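Local structure of major allergen Dau c 1 (Daucus carota, 2WQL) at residues A[131-134]-A[135-139]. The protein is a pathogenesis-related carrot allergen of the Bet v 1 family, linked to plant defence, that probably binds small hydrophobic ligands. The protein carries 4 engineered substitutions. Residues are numbered along the deposited sequence; the frame is centred on the assembly and turned at random.
Sequences ENIK and FADAQ
Phe135, Ala136, Asp137 and Ala138 each give their backbone N-H to the carbonyl four residues back, the regular i to i+4 bonding of an alpha-helix, as in Asp137 N to Ile133 O at 3.0 Å and Phe135 N to Glu131 O at 3.1 Å. Around these bonds the side chains touch the preceding turn mainly through their first carbons. Phe135 CB lies 3.5 Å from Glu131 O; with CG anti to the backbone N (chi1 179°), the ring is carried off the turn to pack on Pro63 and Ile64. Residues 131-139 lie in the first turns of the long C-terminal helix 130-153 of the Bet v 1 fold, which the strongly curved antiparallel sheet wraps around, the two enclosing the ligand pocket. Asp137 sits on the face turned to strand 5-12. Asp137 CG, anti to the carbonyl carbon, comes to 3.4 Å from Ile133 O, and Asp137 OD2 passes 4.3 Å from Ile133 CG2 while hydrogen-bonded to His6 NE2, a residue that Ile133 also touches. Elsewhere Lys134 extends beyond CG and packs on Ile152 of a second subunit, where Phe135 and Ala138 both meet Ala149 of that chain.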
ATOM      1  N   GLU A 131      21.746  12.248  -7.131  1.00 25.45           N
ATOM      2  CA  GLU A 131      21.150  13.401  -7.854  1.00 25.59           C
ATOM      3  C   GLU A 131      20.901  13.076  -9.334  1.00 24.85           C
ATOM      4  O   GLU A 131      19.911  13.489  -9.897  1.00 24.90           O
ATOM      5  CB  GLU A 131      21.955  14.714  -7.671  1.00 25.80           C
ATOM      6  CG  GLU A 131      23.206  14.890  -8.579  1.00 28.43           C
ATOM      7  CD  GLU A 131      23.683  16.358  -8.753  1.00 30.73           C
ATOM      8  OE1 GLU A 131      22.888  17.206  -9.236  1.00 32.69           O
ATOM      9  OE2 GLU A 131      24.874  16.653  -8.459  1.00 30.90           O
ATOM     10  N   ASN A 132      21.787  12.327  -9.962  1.00 24.39           N
ATOM     11  CA  ASN A 132      21.612  11.992 -11.382  1.00 24.14           C
ATOM     12  C   ASN A 132      20.486  10.996 -11.592  1.00 24.22           C
ATOM     13  O   ASN A 132      19.814  11.028 -12.624  1.00 24.18           O
ATOM     14  CB  ASN A 132      22.897  11.417 -11.973  1.00 23.92           C
ATOM     15  CG  ASN A 132      24.047  12.364 -11.876  1.00 23.60           C
ATOM     16  OD1 ASN A 132      24.674  12.485 -10.831  1.00 24.11           O
ATOM     17  ND2 ASN A 132      24.332  13.056 -12.956  1.00 23.52           N
ATOM     18  N   ILE A 133      20.297  10.096 -10.625  1.00 24.23           N
ATOM     19  CA  ILE A 133      19.225   9.115 -10.688  1.00 24.28           C
ATOM     20  C   ILE A 133      17.859   9.804 -10.497  1.00 24.27           C
ATOM     21  O   ILE A 133      16.896   9.520 -11.219  1.00 24.09           O
ATOM     22  CB  ILE A 133      19.444   7.986  -9.653  1.00 24.30           C
ATOM     23  CG1 ILE A 133      20.722   7.205  -9.990  1.00 24.28           C
ATOM     24  CG2 ILE A 133      18.255   7.026  -9.625  1.00 23.79           C
ATOM     25  CD1 ILE A 133      21.254   6.322  -8.839  1.00 23.69           C
ATOM     26  N   LYS A 134      17.779  10.703  -9.531  1.00 24.22           N
ATOM     27  CA  LYS A 134      16.553  11.472  -9.323  1.00 24.73           C
ATOM     28  C   LYS A 134      16.186  12.314 -10.548  1.00 24.39           C
ATOM     29  O   LYS A 134      15.006  12.448 -10.889  1.00 24.65           O
ATOM     30  CB  LYS A 134      16.673  12.395  -8.112  1.00 24.91           C
ATOM     31  CG  LYS A 134      16.589  11.710  -6.752  1.00 26.59           C
ATOM     32  CD  LYS A 134      16.967  12.747  -5.653  1.00 29.53           C
ATOM     33  CE  LYS A 134      16.897  12.177  -4.231  1.00 30.66           C
ATOM     34  NZ  LYS A 134      17.193  13.219  -3.204  1.00 30.26           N
ATOM     35  N   PHE A 135      17.193  12.882 -11.196  1.00 23.96           N
ATOM     36  CA  PHE A 135      16.976  13.664 -12.413  1.00 23.75           C
ATOM     37  C   PHE A 135      16.328  12.814 -13.490  1.00 23.60           C
ATOM     38  O   PHE A 135      15.338  13.211 -14.094  1.00 23.51           O
ATOM     39  CB  PHE A 135      18.291  14.228 -12.953  1.00 23.60           C
ATOM     40  CG  PHE A 135      18.123  15.013 -14.210  1.00 23.43           C
ATOM     41  CD1 PHE A 135      17.735  16.341 -14.161  1.00 23.26           C
ATOM     42  CD2 PHE A 135      18.320  14.424 -15.451  1.00 23.52           C
ATOM     43  CE1 PHE A 135      17.550  17.075 -15.323  1.00 23.33           C
ATOM     44  CE2 PHE A 135      18.140  15.158 -16.618  1.00 23.69           C
ATOM     45  CZ  PHE A 135      17.756  16.480 -16.553  1.00 23.41           C
ATOM     46  N   ALA A 136      16.904  11.643 -13.723  1.00 23.79           N
ATOM     47  CA  ALA A 136      16.377  10.700 -14.704  1.00 23.90           C
ATOM     48  C   ALA A 136      14.937  10.336 -14.392  1.00 24.19           C
ATOM     49  O   ALA A 136      14.102  10.333 -15.285  1.00 24.40           O
ATOM     50  CB  ALA A 136      17.243   9.456 -14.768  1.00 23.53           C
ATOM     51  N   ASP A 137      14.643  10.059 -13.124  1.00 24.68           N
ATOM     52  CA  ASP A 137      13.273   9.719 -12.698  1.00 25.31           C
ATOM     53  C   ASP A 137      12.259  10.830 -12.978  1.00 24.78           C
ATOM     54  O   ASP A 137      11.142  10.571 -13.433  1.00 24.52           O
ATOM     55  CB  ASP A 137      13.240   9.395 -11.201  1.00 25.70           C
ATOM     56  CG  ASP A 137      13.838   8.036 -10.880  1.00 29.00           C
ATOM     57  OD1 ASP A 137      14.137   7.243 -11.831  1.00 31.60           O
ATOM     58  OD2 ASP A 137      13.995   7.758  -9.655  1.00 33.52           O
ATOM     59  N   ALA A 138      12.659  12.065 -12.691  1.00 24.35           N
ATOM     60  CA  ALA A 138      11.803  13.218 -12.918  1.00 24.11           C
ATOM     61  C   ALA A 138      11.505  13.353 -14.402  1.00 24.40           C
ATOM     62  O   ALA A 138      10.357  13.568 -14.794  1.00 24.47           O
ATOM     63  CB  ALA A 138      12.443  14.462 -12.410  1.00 23.40           C
ATOM     64  N   GLN A 139      12.538  13.205 -15.223  1.00 24.64           N
ATOM     65  CA  GLN A 139      12.407  13.462 -16.639  1.00 25.07           C
ATOM     66  C   GLN A 139      11.620  12.342 -17.330  1.00 24.78           C
ATOM     67  O   GLN A 139      10.816  12.600 -18.234  1.00 24.30           O
ATOM     68  CB  GLN A 139      13.789  13.643 -17.237  1.00 25.51           C
ATOM     69  CG  GLN A 139      13.793  14.053 -18.678  1.00 27.82           C
ATOM     70  CD  GLN A 139      14.926  15.000 -18.993  1.00 30.39           C
ATOM     71  OE1 GLN A 139      14.828  16.203 -18.704  1.00 30.21           O
ATOM     72  NE2 GLN A 139      16.006  14.469 -19.601  1.00 30.91           N
TER